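Local structure of MstE (Scytonema sp. PCC 10023, 6SBF) at residues W45-N49 with F345-F351. The protein is a single-domain class II terpene cyclase that probably cyclises linear isoprenoid chains by protonation into the polycyclic scaffolds of merosterols. The protein carries 1 engineered substitution. Residues are numbered along the deposited sequence; the frame is centred on the assembly and turned at random.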
loop_
_atom_site.group_PDB
_atom_site.type_symbol
_atom_site.label_atom_id
_atom_site.label_comp_id
_atom_site.label_asym_id
_atom_site.label_seq_id
_atom_site.Cartn_x
_atom_site.Cartn_y
_atom_site.Cartn_z
ATOM N N TRP A 45 13.977 1.178 6.321
ATOM C CA TRP A 45 13.201 -0.061 6.224
ATOM C C TRP A 45 13.372 -0.688 4.833
ATOM O O TRP A 45 13.284 0.022 3.841
ATOM C CB TRP A 45 11.725 0.262 6.455
ATOM C CG TRP A 45 11.390 0.577 7.880
ATOM C CD1 TRP A 45 11.425 -0.269 8.934
ATOM C CD2 TRP A 45 10.905 1.829 8.405
ATOM N NE1 TRP A 45 11.065 0.372 10.100
ATOM C CE2 TRP A 45 10.727 1.649 9.783
ATOM C CE3 TRP A 45 10.596 3.079 7.843
ATOM C CZ2 TRP A 45 10.305 2.706 10.606
ATOM C CZ3 TRP A 45 10.182 4.137 8.651
ATOM C CH2 TRP A 45 10.004 3.921 10.019
ATOM N N GLN A 46 13.706 -1.970 4.847
ATOM C CA GLN A 46 13.947 -2.720 3.618
ATOM C C GLN A 46 12.963 -3.881 3.531
ATOM O O GLN A 46 12.697 -4.550 4.510
ATOM C CB GLN A 46 15.333 -3.358 3.636
ATOM C CG GLN A 46 16.470 -2.382 3.542
ATOM C CD GLN A 46 17.791 -3.124 3.536
ATOM O OE1 GLN A 46 18.212 -3.608 4.561
ATOM N NE2 GLN A 46 18.386 -3.259 2.387
ATOM N N ASP A 47 12.500 -4.155 2.303
ATOM C CA ASP A 47 11.672 -5.367 2.096
ATOM C C ASP A 47 11.605 -5.624 0.611
ATOM O O ASP A 47 11.852 -4.758 -0.183
ATOM C CB ASP A 47 10.292 -5.283 2.737
ATOM C CG ASP A 47 9.904 -6.502 3.553
ATOM O OD1 ASP A 47 10.396 -7.632 3.176
ATOM O OD2 ASP A 47 9.092 -6.386 4.496
ATOM N N PHE A 48 11.165 -6.862 0.293
ATOM C CA PHE A 48 11.073 -7.421 -1.061
ATOM C C PHE A 48 12.460 -7.689 -1.611
ATOM O O PHE A 48 13.438 -7.049 -1.223
ATOM C CB PHE A 48 10.224 -6.581 -2.011
ATOM C CG PHE A 48 8.791 -6.389 -1.554
ATOM C CD1 PHE A 48 7.828 -7.342 -1.854
ATOM C CD2 PHE A 48 8.420 -5.267 -0.814
ATOM C CE1 PHE A 48 6.525 -7.173 -1.398
ATOM C CE2 PHE A 48 7.112 -5.137 -0.380
ATOM C CZ PHE A 48 6.161 -6.074 -0.691
ATOM N N ASN A 49 12.536 -8.638 -2.543
ATOM C CA ASN A 49 13.848 -8.989 -3.116
ATOM C C ASN A 49 13.662 -9.542 -4.516
ATOM O O ASN A 49 12.809 -10.474 -4.703
ATOM C CB ASN A 49 14.572 -10.007 -2.236
ATOM C CG ASN A 49 16.028 -10.205 -2.578
ATOM O OD1 ASN A 49 16.617 -9.485 -3.368
ATOM N ND2 ASN A 49 16.570 -11.253 -2.022
ATOM N N PHE A 345 7.012 -11.631 -2.247
ATOM C CA PHE A 345 6.427 -11.130 -0.990
ATOM C C PHE A 345 7.495 -10.412 -0.162
ATOM O O PHE A 345 8.681 -10.378 -0.493
ATOM C CB PHE A 345 5.738 -12.263 -0.214
ATOM C CG PHE A 345 6.665 -13.325 0.299
ATOM C CD1 PHE A 345 7.168 -13.324 1.559
ATOM C CD2 PHE A 345 6.900 -14.457 -0.490
ATOM C CE1 PHE A 345 7.998 -14.320 2.024
ATOM C CE2 PHE A 345 7.735 -15.461 -0.024
ATOM C CZ PHE A 345 8.246 -15.393 1.243
ATOM N N ASP A 346 7.001 -9.834 0.906
ATOM C CA ASP A 346 7.819 -9.051 1.849
ATOM C C ASP A 346 8.497 -9.989 2.833
ATOM O O ASP A 346 7.971 -10.287 3.904
ATOM C CB ASP A 346 6.948 -8.034 2.552
ATOM C CG ASP A 346 5.714 -8.602 3.269
ATOM O OD1 ASP A 346 5.008 -9.493 2.734
ATOM O OD2 ASP A 346 5.422 -8.080 4.382
ATOM N N HIS A 347 9.681 -10.500 2.453
ATOM C CA HIS A 347 10.363 -11.544 3.233
ATOM C C HIS A 347 10.689 -11.096 4.663
ATOM O O HIS A 347 10.835 -11.938 5.538
ATOM C CB HIS A 347 11.634 -11.997 2.522
ATOM C CG HIS A 347 12.601 -10.897 2.235
ATOM N ND1 HIS A 347 12.396 -9.928 1.215
ATOM C CD2 HIS A 347 13.760 -10.573 2.905
ATOM C CE1 HIS A 347 13.456 -9.070 1.304
ATOM N NE2 HIS A 347 14.310 -9.485 2.290
ATOM N N ASN A 348 10.818 -9.788 4.939
ATOM C CA ASN A 348 11.133 -9.295 6.305
ATOM C C ASN A 348 9.870 -9.112 7.134
ATOM O O ASN A 348 9.983 -8.838 8.341
ATOM C CB ASN A 348 11.924 -7.989 6.239
ATOM C CG ASN A 348 13.330 -8.168 5.690
ATOM O OD1 ASN A 348 13.947 -9.213 5.948
ATOM N ND2 ASN A 348 13.873 -7.149 5.025
ATOM N N SER A 349 8.691 -9.191 6.525
ATOM C CA SER A 349 7.392 -8.965 7.199
ATOM C C SER A 349 7.224 -7.489 7.601
ATOM O O SER A 349 6.273 -7.215 8.361
ATOM C CB SER A 349 7.166 -9.885 8.377
ATOM O OG SER A 349 7.419 -11.257 8.071
ATOM N N ILE A 350 8.085 -6.599 7.113
ATOM C CA ILE A 350 8.005 -5.185 7.533
ATOM C C ILE A 350 6.809 -4.523 6.825
ATOM O O ILE A 350 6.006 -3.826 7.479
ATOM C CB ILE A 350 9.336 -4.515 7.202
ATOM C CG1 ILE A 350 10.414 -5.004 8.184
ATOM C CG2 ILE A 350 9.195 -2.989 7.235
ATOM C CD1 ILE A 350 11.839 -4.576 7.775
ATOM N N PHE A 351 6.639 -4.793 5.534
ATOM C CA PHE A 351 5.553 -4.173 4.752
ATOM C C PHE A 351 4.223 -4.633 5.349
ATOM O O PHE A 351 3.313 -3.786 5.574
ATOM C CB PHE A 351 5.724 -4.541 3.280
ATOM C CG PHE A 351 5.047 -3.609 2.302
ATOM C CD1 PHE A 351 3.719 -3.776 1.925
ATOM C CD2 PHE A 351 5.743 -2.523 1.805
ATOM C CE1 PHE A 351 3.188 -2.931 0.967
ATOM C CE2 PHE A 351 5.203 -1.680 0.867
ATOM C CZ PHE A 351 3.920 -1.904 0.414
#
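Asp47 reaches into the turn formed by Asp346 to Ser349 and the first residues of the helix behind it. From CB the side chain leads to Asp47 CG, which lies 3.5 Å from Asp346 CB. Asp47 OD1 then takes Asn348 N on its syn side at 2.8 Å in a nearly straight bond, while Phe48 N reaches its anti side. Asp47 OD2 accepts Ile350 N at 2.8 Å, nearly along the C-O direction but bent to 131°, and a straighter bond from Phe351 N at 3.1 Å. Four backbone N-H groups thus fix the carboxylate's rotation; two belong to the first turn of helix 350-363, whose amino end would probably favour the negative charge. With an alanine here, the N-H groups of Phe48, Asn348, Ile350 and Phe351 would probably lose this acceptor, and the turn would be likely to shift against the strand. Asn348 ND2 bonds Gln46 O at 2.9 Å from above the carbonyl plane, with that oxygen close to the Asn348 amide plane. Phe48 CG stands anti to its carbonyl carbon (chi1 -59°), which brings one ring face over Asp346 CB, 4.1 Å from the ring centroid, and the ring edge to the face of Phe351, a T-shaped pair with planes at 75°. Within the alpha6-alpha6 barrel, the Asp47 carboxylate ties strand 47-50 to the amino end of helix 350-363, with helix 59-69 packed against Asp47 and Ile350 through Val61 and Val65.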